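Local coordinates for beta-ketoacyl synthase (Pseudomonas aeruginosa, PDB 4CW4), which catalyses the condensation of acetyl-CoA with malonyl-ACP to give acetoacetyl-ACP, the primer that starts fatty acid biosynthesis, at the interface of chains A and B. Residues are numbered along the deposited sequence; one frame, centred on the assembly and turned at random. Chains: chain A/B, Beta-ketoacyl synthase.

The interface of chains A and B. Residues chain A 122, 124, 127-131, 157; chain B 108-111, 159-161.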
# COMPACT_ATOMS: atom_id res chain seq x y z
N PHE A 122 -2.69 22.68 -43.80
CA PHE A 122 -3.79 23.06 -42.95
C PHE A 122 -3.47 24.37 -42.26
O PHE A 122 -2.30 24.77 -42.19
CB PHE A 122 -4.10 21.97 -41.93
CG PHE A 122 -2.92 21.57 -41.10
CD1 PHE A 122 -2.60 22.26 -39.94
CD2 PHE A 122 -2.12 20.49 -41.46
CE1 PHE A 122 -1.51 21.90 -39.17
CE2 PHE A 122 -1.03 20.13 -40.71
CZ PHE A 122 -0.73 20.83 -39.56
N ALA A 124 -3.70 26.48 -38.64
CA ALA A 124 -3.69 26.15 -37.23
C ALA A 124 -3.30 27.35 -36.40
O ALA A 124 -2.67 28.27 -36.88
CB ALA A 124 -2.73 25.03 -36.98
N LYS A 127 -0.05 28.38 -31.26
CA LYS A 127 0.12 27.88 -29.90
C LYS A 127 -0.19 26.39 -29.77
O LYS A 127 0.16 25.77 -28.78
CB LYS A 127 -0.74 28.67 -28.90
CG LYS A 127 -0.08 29.93 -28.32
CD LYS A 127 1.35 29.71 -27.75
CE LYS A 127 1.45 28.52 -26.78
NZ LYS A 127 2.87 28.05 -26.59
N GLN A 128 -0.86 25.81 -30.77
CA GLN A 128 -1.19 24.38 -30.72
C GLN A 128 -0.20 23.52 -31.50
O GLN A 128 -0.34 22.31 -31.54
CB GLN A 128 -2.60 24.14 -31.25
CG GLN A 128 -3.71 24.75 -30.39
CD GLN A 128 -5.10 24.29 -30.80
OE1 GLN A 128 -5.35 23.92 -31.95
NE2 GLN A 128 -6.02 24.29 -29.83
N LEU A 129 0.78 24.15 -32.14
CA LEU A 129 1.76 23.40 -32.91
C LEU A 129 2.83 22.84 -31.98
O LEU A 129 3.10 23.41 -30.92
CB LEU A 129 2.42 24.31 -33.95
CG LEU A 129 1.45 24.82 -35.02
CD1 LEU A 129 2.13 25.71 -36.01
CD2 LEU A 129 0.75 23.67 -35.76
N PRO A 130 3.46 21.71 -32.38
CA PRO A 130 4.55 21.17 -31.55
C PRO A 130 5.66 22.17 -31.28
O PRO A 130 5.93 23.06 -32.11
CB PRO A 130 5.10 20.01 -32.40
CG PRO A 130 3.99 19.65 -33.33
CD PRO A 130 3.30 20.95 -33.63
N GLU A 131 6.27 22.03 -30.11
CA GLU A 131 7.44 22.81 -29.73
C GLU A 131 8.54 21.85 -29.42
O GLU A 131 8.33 20.91 -28.66
CB GLU A 131 7.17 23.68 -28.52
CG GLU A 131 6.10 24.70 -28.78
CD GLU A 131 5.86 25.59 -27.60
OE1 GLU A 131 6.79 26.34 -27.21
OE2 GLU A 131 4.74 25.51 -27.04
N PHE A 157 0.60 11.41 -36.14
CA PHE A 157 -0.41 12.05 -35.32
C PHE A 157 -1.07 10.98 -34.47
O PHE A 157 -1.05 9.80 -34.81
CB PHE A 157 -1.45 12.72 -36.20
CG PHE A 157 -0.92 13.91 -36.92
CD1 PHE A 157 -0.71 15.08 -36.24
CD2 PHE A 157 -0.58 13.85 -38.26
CE1 PHE A 157 -0.19 16.19 -36.87
CE2 PHE A 157 -0.07 14.95 -38.88
CZ PHE A 157 0.12 16.13 -38.18
N LYS B 108 0.07 17.84 -27.53
CA LYS B 108 -0.83 18.99 -27.62
C LYS B 108 -2.05 18.58 -28.41
O LYS B 108 -1.97 17.77 -29.32
CB LYS B 108 -0.18 20.15 -28.36
CG LYS B 108 0.85 20.92 -27.56
CD LYS B 108 1.21 22.19 -28.32
CE LYS B 108 2.27 23.01 -27.63
NZ LYS B 108 2.51 24.26 -28.38
N VAL B 109 -3.18 19.19 -28.06
CA VAL B 109 -4.38 19.12 -28.88
C VAL B 109 -4.22 20.13 -30.02
O VAL B 109 -4.08 21.32 -29.78
CB VAL B 109 -5.63 19.44 -28.08
CG1 VAL B 109 -6.87 19.47 -28.99
CG2 VAL B 109 -5.82 18.41 -26.96
N LEU B 110 -4.22 19.61 -31.24
CA LEU B 110 -4.13 20.45 -32.43
C LEU B 110 -5.48 20.41 -33.14
O LEU B 110 -5.89 19.38 -33.68
CB LEU B 110 -3.02 19.92 -33.33
CG LEU B 110 -2.85 20.59 -34.69
CD1 LEU B 110 -2.52 22.07 -34.55
CD2 LEU B 110 -1.77 19.89 -35.48
N GLU B 111 -6.17 21.54 -33.10
CA GLU B 111 -7.46 21.65 -33.75
C GLU B 111 -7.25 22.03 -35.20
O GLU B 111 -6.86 23.16 -35.49
CB GLU B 111 -8.34 22.70 -33.07
CG GLU B 111 -8.68 22.35 -31.63
CD GLU B 111 -9.51 23.44 -30.96
OE1 GLU B 111 -10.65 23.68 -31.41
OE2 GLU B 111 -9.01 24.04 -29.98
N VAL B 159 -0.72 15.82 -31.17
CA VAL B 159 0.61 15.86 -31.77
C VAL B 159 1.70 15.82 -30.69
O VAL B 159 1.55 16.42 -29.63
CB VAL B 159 0.78 17.13 -32.67
CG1 VAL B 159 -0.15 17.09 -33.83
CG2 VAL B 159 0.58 18.42 -31.88
N ASP B 160 2.81 15.15 -30.99
CA ASP B 160 3.95 15.11 -30.10
C ASP B 160 4.50 16.50 -29.91
O ASP B 160 4.69 17.25 -30.88
CB ASP B 160 5.03 14.19 -30.65
CG ASP B 160 4.52 12.80 -30.86
OD1 ASP B 160 3.96 12.22 -29.91
OD2 ASP B 160 4.60 12.31 -32.00
N SER B 161 4.79 16.83 -28.66
CA SER B 161 5.41 18.10 -28.33
C SER B 161 6.30 17.91 -27.10
O SER B 161 6.22 16.89 -26.43
CB SER B 161 4.34 19.15 -28.06
OG SER B 161 4.87 20.47 -28.10
O HOH W 1 -5.32 25.13 -34.28
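Part of the two-fold symmetric homodimer interface, this patch sets the 3-10 helix 126-128 of chain A and the loop after it against strands 104-112 and 155-163 of chain B. Its centre lies about 40 Å from the active-site A:Cys286, and as a piece of the dimer interface it probably serves assembly.

The charged contact is carried by B:Lys108. Its chain is extended beyond CG and delivers the ammonium NZ to three acceptors of chain A. B:Lys108 NZ donates a hydrogen bond of 2.7 Å to the backbone O of A:Leu129, in the carbonyl plane. It donates another to O of A:Lys127, from above that carbonyl's plane. B:Lys108 NZ also forms a salt bridge of 2.9 Å with the carboxylate OE2 of A:Glu131, met on the anti lone pair as the two side chains cross at about a right angle. This carboxylate probably eases the like-charge approach of A:Lys127 NZ, whose bond to OE2 is weak.

Polar recognition of the strand falls to A:Gln128, whose side chain runs past the backbone O of B:Val109. The amide OE1 of A:Gln128 accepts a 2.8 Å hydrogen bond from the backbone N of B:Glu111, nearly straight at 169° at H, with the donor above the amide plane. A:Gln128 NE2 donates a hydrogen bond of 3.0 Å to the carboxylate OE2 of B:Glu111, on the anti lone pair, although amide and carboxylate are turned 46° apart. A water links A:Gln128 OE1, at 2.6 Å, to the backbone O of B:Glu111.

Further along, the backbone N of A:Glu131 donates to the hydroxyl OG of B:Ser161. A:Phe157 and B:Val159 form an antiparallel beta bridge, so strand 155-163 pairs with its own twin.

Apolar packing centres on B:Leu110, CG anti to the backbone N (chi1 175°), whose CD1 lies 3.8 Å from A:Ala124 CB and also touches A:Leu129 CD2. A:Pro130 crosses B:Val159 at about a right angle, the ring CG of A:Pro130 meeting B:Val159 CG2 at 3.9 Å.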